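Local atomic coordinates of concanavalin B (Canavalia ensiformis, PDB entry 6CAF), a protein that may act as a carbohydrate-binding protein of the jack bean seed and has the architecture of family 18 chitinases. Residues 113-118 with 153-158; 125-130 with 169-174. One frame throughout, in Å; residues are numbered along the deposited sequence.

Interaction 1 of 2, residues 113-118 with 153-158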
loop_
_atom_site.group_PDB
_atom_site.type_symbol
_atom_site.label_atom_id
_atom_site.label_comp_id
_atom_site.label_asym_id
_atom_site.label_seq_id
_atom_site.Cartn_x
_atom_site.Cartn_y
_atom_site.Cartn_z
ATOM N N GLY A 113 -15.163 1.604 -6.079
ATOM C CA GLY A 113 -15.679 2.682 -5.259
ATOM C C GLY A 113 -15.740 4.000 -6.005
ATOM O O GLY A 113 -15.415 4.101 -7.186
ATOM N N THR A 114 -16.146 5.022 -5.264
ATOM C CA THR A 114 -16.284 6.371 -5.758
ATOM C C THR A 114 -15.580 7.228 -4.732
ATOM O O THR A 114 -16.112 7.473 -3.624
ATOM C CB THR A 114 -17.758 6.787 -5.830
ATOM O OG1 THR A 114 -18.466 5.888 -6.685
ATOM C CG2 THR A 114 -17.880 8.212 -6.333
ATOM N N TYR A 115 -14.373 7.665 -5.071
ATOM C CA TYR A 115 -13.590 8.402 -4.108
ATOM C C TYR A 115 -12.943 9.617 -4.733
ATOM O O TYR A 115 -12.426 9.569 -5.843
ATOM C CB TYR A 115 -12.571 7.492 -3.419
ATOM C CG TYR A 115 -11.650 6.703 -4.305
ATOM C CD1 TYR A 115 -10.428 7.216 -4.710
ATOM C CD2 TYR A 115 -11.970 5.406 -4.714
ATOM C CE1 TYR A 115 -9.561 6.481 -5.467
ATOM C CE2 TYR A 115 -11.091 4.681 -5.475
ATOM C CZ TYR A 115 -9.885 5.209 -5.857
ATOM O OH TYR A 115 -8.964 4.485 -6.583
ATOM N N SER A 116 -12.950 10.690 -3.953
ATOM C CA SER A 116 -12.413 11.965 -4.357
ATOM C C SER A 116 -11.948 12.741 -3.153
ATOM O O SER A 116 -12.623 12.732 -2.126
ATOM C CB SER A 116 -13.483 12.796 -5.076
ATOM O OG SER A 116 -12.957 14.053 -5.487
ATOM N N ALA A 117 -10.814 13.416 -3.292
ATOM C CA ALA A 117 -10.367 14.329 -2.276
ATOM C C ALA A 117 -11.118 15.670 -2.315
ATOM O O ALA A 117 -10.989 16.471 -1.382
ATOM C CB ALA A 117 -8.874 14.534 -2.386
ATOM N N CYS A 118 -11.883 15.879 -3.393
ATOM C CA CYS A 118 -12.912 16.937 -3.518
ATOM C C CYS A 118 -12.397 18.351 -3.693
ATOM O O CYS A 118 -12.716 19.011 -4.683
ATOM C CB CYS A 118 -13.879 16.889 -2.281
ATOM S SG CYS A 118 -15.018 18.303 -2.122
ATOM N N PHE A 153 -2.050 5.742 0.004
ATOM C CA PHE A 153 -2.794 6.379 -1.076
ATOM C C PHE A 153 -2.790 5.467 -2.307
ATOM O O PHE A 153 -1.925 5.584 -3.183
ATOM C CB PHE A 153 -2.149 7.717 -1.442
ATOM C CG PHE A 153 -2.418 8.867 -0.514
ATOM C CD1 PHE A 153 -2.169 8.789 0.836
ATOM C CD2 PHE A 153 -2.845 10.074 -1.051
ATOM C CE1 PHE A 153 -2.372 9.890 1.637
ATOM C CE2 PHE A 153 -2.996 11.178 -0.262
ATOM C CZ PHE A 153 -2.786 11.083 1.084
ATOM N N ASP A 154 -3.776 4.582 -2.414
ATOM C CA ASP A 154 -3.857 3.678 -3.567
ATOM C C ASP A 154 -4.820 4.295 -4.586
ATOM O O ASP A 154 -5.930 3.790 -4.851
ATOM C CB ASP A 154 -4.264 2.262 -3.151
ATOM C CG ASP A 154 -3.948 1.223 -4.181
ATOM O OD1 ASP A 154 -3.628 1.560 -5.335
ATOM O OD2 ASP A 154 -4.079 0.021 -3.843
ATOM N N ILE A 155 -4.402 5.426 -5.121
ATOM C CA ILE A 155 -5.287 6.261 -5.900
ATOM C C ILE A 155 -5.177 5.855 -7.359
ATOM O O ILE A 155 -4.387 6.404 -8.127
ATOM C CB ILE A 155 -4.986 7.749 -5.666
ATOM C CG1 ILE A 155 -4.968 8.094 -4.154
ATOM C CG2 ILE A 155 -5.948 8.637 -6.436
ATOM C CD1 ILE A 155 -6.184 7.655 -3.396
ATOM N N GLN A 156 -5.953 4.844 -7.726
ATOM C CA GLN A 156 -5.811 4.245 -9.019
ATOM C C GLN A 156 -6.979 4.499 -9.943
ATOM O O GLN A 156 -6.839 4.406 -11.162
ATOM C CB GLN A 156 -5.430 2.765 -8.929
ATOM C CG GLN A 156 -6.093 1.894 -7.974
ATOM C CD GLN A 156 -5.806 0.458 -8.206
ATOM O OE1 GLN A 156 -6.381 -0.147 -9.090
ATOM N NE2 GLN A 156 -4.888 -0.094 -7.436
ATOM N N LYS A 157 -8.110 4.845 -9.357
ATOM C CA LYS A 157 -9.336 5.044 -10.068
ATOM C C LYS A 157 -10.194 6.043 -9.296
ATOM O O LYS A 157 -11.334 5.742 -8.941
ATOM C CB LYS A 157 -10.059 3.688 -10.237
ATOM C CG LYS A 157 -11.233 3.738 -11.182
ATOM C CD LYS A 157 -12.222 2.592 -10.986
ATOM C CE LYS A 157 -12.679 2.385 -9.541
ATOM N NZ LYS A 157 -13.121 3.600 -8.806
ATOM N N PRO A 158 -9.649 7.253 -9.040
ATOM C CA PRO A 158 -10.423 8.286 -8.405
ATOM C C PRO A 158 -11.367 8.936 -9.373
ATOM O O PRO A 158 -11.250 8.746 -10.578
ATOM C CB PRO A 158 -9.379 9.305 -7.978
ATOM C CG PRO A 158 -8.389 9.221 -9.111
ATOM C CD PRO A 158 -8.324 7.742 -9.435
HETATM O O HOH W 1 -13.588 6.796 -7.742
#

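Interaction 2 of 2, residues 125-130 with 169-174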
loop_
_atom_site.group_PDB
_atom_site.type_symbol
_atom_site.label_atom_id
_atom_site.label_comp_id
_atom_site.label_asym_id
_atom_site.label_seq_id
_atom_site.Cartn_x
_atom_site.Cartn_y
_atom_site.Cartn_z
ATOM N N ASP A 125 -10.672 18.406 6.034
ATOM C CA ASP A 125 -11.693 17.681 6.785
ATOM C C ASP A 125 -11.341 16.173 6.808
ATOM O O ASP A 125 -11.439 15.503 7.843
ATOM C CB ASP A 125 -13.079 17.809 6.130
ATOM C CG ASP A 125 -13.713 19.162 6.202
ATOM O OD1 ASP A 125 -13.284 20.010 6.977
ATOM O OD2 ASP A 125 -14.722 19.325 5.472
ATOM N N LEU A 126 -10.986 15.616 5.654
ATOM C CA LEU A 126 -10.693 14.205 5.551
ATOM C C LEU A 126 -9.414 13.859 6.310
ATOM O O LEU A 126 -9.346 12.817 6.972
ATOM C CB LEU A 126 -10.610 13.797 4.074
ATOM C CG LEU A 126 -10.410 12.316 3.806
ATOM C CD1 LEU A 126 -11.534 11.470 4.347
ATOM C CD2 LEU A 126 -10.203 12.056 2.321
ATOM N N ALA A 127 -8.383 14.694 6.191
ATOM C CA ALA A 127 -7.177 14.425 6.953
ATOM C C ALA A 127 -7.471 14.383 8.447
ATOM O O ALA A 127 -6.973 13.515 9.170
ATOM C CB ALA A 127 -6.139 15.489 6.633
ATOM N N GLU A 128 -8.272 15.325 8.925
ATOM C CA GLU A 128 -8.657 15.346 10.325
ATOM C C GLU A 128 -9.451 14.110 10.702
ATOM O O GLU A 128 -9.234 13.517 11.760
ATOM C CB GLU A 128 -9.454 16.615 10.650
ATOM C CG GLU A 128 -8.576 17.872 10.707
ATOM C CD GLU A 128 -7.684 17.926 11.926
ATOM O OE1 GLU A 128 -8.182 17.578 13.047
ATOM O OE2 GLU A 128 -6.525 18.377 11.843
ATOM N N TYR A 129 -10.384 13.740 9.842
ATOM C CA TYR A 129 -11.150 12.511 10.068
ATOM C C TYR A 129 -10.232 11.294 10.201
ATOM O O TYR A 129 -10.378 10.472 11.143
ATOM C CB TYR A 129 -12.168 12.323 8.946
ATOM C CG TYR A 129 -12.759 10.919 8.846
ATOM C CD1 TYR A 129 -13.814 10.510 9.571
ATOM C CD2 TYR A 129 -12.174 10.007 7.973
ATOM C CE1 TYR A 129 -14.325 9.185 9.420
ATOM C CE2 TYR A 129 -12.617 8.744 7.810
ATOM C CZ TYR A 129 -13.688 8.311 8.502
ATOM O OH TYR A 129 -13.987 6.956 8.195
ATOM N N LEU A 130 -9.284 11.182 9.273
ATOM C CA LEU A 130 -8.365 10.065 9.347
ATOM C C LEU A 130 -7.573 10.078 10.650
ATOM O O LEU A 130 -7.365 9.036 11.298
ATOM C CB LEU A 130 -7.455 10.028 8.135
ATOM C CG LEU A 130 -8.175 9.784 6.804
ATOM C CD1 LEU A 130 -7.254 10.054 5.649
ATOM C CD2 LEU A 130 -8.701 8.370 6.727
ATOM N N GLU A 169 -0.672 16.834 1.976
ATOM C CA GLU A 169 -0.163 17.985 2.691
ATOM C C GLU A 169 -0.820 18.131 4.058
ATOM O O GLU A 169 -0.160 18.402 5.070
ATOM C CB GLU A 169 -0.432 19.233 1.869
ATOM C CG GLU A 169 -0.053 20.526 2.572
ATOM C CD GLU A 169 1.429 20.668 2.808
ATOM O OE1 GLU A 169 2.180 20.146 1.974
ATOM O OE2 GLU A 169 1.819 21.316 3.803
ATOM N N GLU A 170 -2.134 17.972 4.090
ATOM C CA GLU A 170 -2.846 18.148 5.334
ATOM C C GLU A 170 -2.509 17.056 6.351
ATOM O O GLU A 170 -2.353 17.320 7.544
ATOM C CB GLU A 170 -4.362 18.261 5.110
ATOM C CG GLU A 170 -4.775 19.461 4.274
ATOM C CD GLU A 170 -4.459 20.847 4.786
ATOM O OE1 GLU A 170 -3.986 21.017 5.916
ATOM O OE2 GLU A 170 -4.718 21.801 4.003
ATOM N N LEU A 171 -2.378 15.814 5.875
ATOM C CA LEU A 171 -1.955 14.747 6.763
ATOM C C LEU A 171 -0.527 14.988 7.274
ATOM O O LEU A 171 -0.239 14.760 8.452
ATOM C CB LEU A 171 -2.058 13.384 6.069
ATOM C CG LEU A 171 -3.441 12.823 5.964
ATOM C CD1 LEU A 171 -3.483 11.698 4.936
ATOM C CD2 LEU A 171 -3.949 12.325 7.299
ATOM N N TYR A 172 0.344 15.417 6.376
ATOM C CA TYR A 172 1.700 15.687 6.749
ATOM C C TYR A 172 1.794 16.786 7.825
ATOM O O TYR A 172 2.548 16.695 8.791
ATOM C CB TYR A 172 2.482 16.085 5.504
ATOM C CG TYR A 172 3.926 16.178 5.844
ATOM C CD1 TYR A 172 4.721 15.020 5.902
ATOM C CD2 TYR A 172 4.479 17.334 6.127
ATOM C CE1 TYR A 172 6.037 15.076 6.282
ATOM C CE2 TYR A 172 5.831 17.430 6.506
ATOM C CZ TYR A 172 6.591 16.285 6.564
ATOM O OH TYR A 172 7.912 16.266 6.932
ATOM N N GLN A 173 0.969 17.812 7.679
ATOM C CA GLN A 173 0.968 18.894 8.651
ATOM C C GLN A 173 0.461 18.422 10.012
ATOM O O GLN A 173 0.996 18.818 11.051
ATOM C CB GLN A 173 0.166 20.093 8.143
ATOM C CG GLN A 173 0.826 20.819 6.980
ATOM C CD GLN A 173 2.173 21.390 7.348
ATOM O OE1 GLN A 173 2.369 21.836 8.477
ATOM N NE2 GLN A 173 3.115 21.364 6.410
ATOM N N ILE A 174 -0.556 17.581 10.022
ATOM C CA ILE A 174 -1.097 17.020 11.255
ATOM C C ILE A 174 0.006 16.219 11.970
ATOM O O ILE A 174 0.093 16.240 13.202
ATOM C CB ILE A 174 -2.370 16.164 10.971
ATOM C CG1 ILE A 174 -3.558 17.056 10.654
ATOM C CG2 ILE A 174 -2.687 15.251 12.157
ATOM C CD1 ILE A 174 -4.702 16.286 9.988
#

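Interaction 1 of 2, residues 113-118 with 153-158
Tyr115 reaches across to the turn after strand 150-154, and its OH is gripped by hydrogen bonds. It accepts from two successive backbone amides, Gln156 N at 3.2 Å from OH and Lys157 N at 2.9 Å from OH, and it also bonds to Gly110 O outside the contact. Three partners on one buried oxygen fix the far end of the ring. CG of Tyr115 sits between its own backbone N and carbonyl carbon (chi1 54°), which starts the ring off on its way across to this turn.

A second set of polar contacts joins Lys157 to Gly113 and to the backbone of Tyr115. Lys157 bends back at its last two torsions, bringing NZ to 2.9 Å from Gly113 O, with the donor tilted from the carbonyl plane. A water fills the corner: it accepts from Tyr115 N and donates to Lys157 O, 2.8 Å from the water oxygen, with a weaker bond to Gly113 O. Lys157 O itself lies over a face of the tyrosine ring, 3.4 Å from CZ of Tyr115.

Apolar packing completes the grip. Tyr115 CE1 touches Pro158 CB at 3.8 Å and Ile155 CD1 at 4.1 Å, both approaching obliquely, while Trp164 of helix 164-178 packs against all three residues.

Within the turn, Gln156 NE2 donates almost straight (178°) to Asp154 OD1 at 3.0 Å, meeting the carboxylate from above its plane and holding the amide against the acid two residues back. Asp154 and Gln156 fall in the family 18 signature at the end of this strand, with Gln156 where active chitinases carry their catalytic glutamate. The loops after strands 103-109 and 150-154 meet here, an arrangement typical of the C-terminal mouth of a TIM barrel.

Interaction 2 of 2, residues 125-130 with 169-174
The carboxylate of Glu128 is the flat group that reaches the contact: its OE2 comes to 3.3 Å from Ile174 CD1, which stands well out of the carboxylate plane. The same OE2 makes a salt bridge with Lys124, one turn back on its own helix, and that lysine also packs against Glu170 and Ile174. Glu128 thus bends toward Ile174 with its charge already matched. No aromatic ring takes part between the two segments.

These are two neighbouring helices in the outer layer of the TIM barrel, 120-135 and 164-178, which follow one another around it. Their segment axes approach to 8.7 Å and cross at -46°, a separation consistent with the small Ala127 at the centre.

Ala127 points toward the other helix, where three side chains receive its CB. Glu170 CB is 3.6 Å from Ala127 CB, with the glutamate's polar end leading away. Ile174 CD1 lies 3.7 Å from Ala127 CB, carried there by an extended chain, with CD1 anti to CA (chi2 164°). Leu171 CG closes the third side, 3.9 Å from Ala127 CB.

Leu171 does the rest with its two methyls. One branch, CD2, rests 3.7 Å from Ala127 O, alongside the backbone. The other is directed at Leu130, whose side chain crosses it at about a right angle. An alanine at Leu171 would probably open a gap beside Ala127 and leave the methyl of Leu130 without its mate on the opposing helix.

Van der Waals packing, then, holds the pair together, and its deeper end is a single methyl-to-methyl touch, Leu130 CD1 against Leu171 CD1 at 4.2 Å.

How the interactions relate
The two interactions belong to the same barrel but lie at different levels. Interaction 1 sits at the mouth, where the loops following strands 103-109 and 150-154 meet; interaction 2 lies in the surrounding helix layer, their centres about 16 Å apart. Along the chain the segments alternate: strand 114-115 leads into helix 120-135, then strand 150-154, then helix 164-178. They touch directly where Phe153 CE1 packs 3.9 Å from Leu171 CD1, so the strand that carries Asp154 and leads to Gln156, at the position of the family's active site, is backed on its helix side by the leucine of interaction 2.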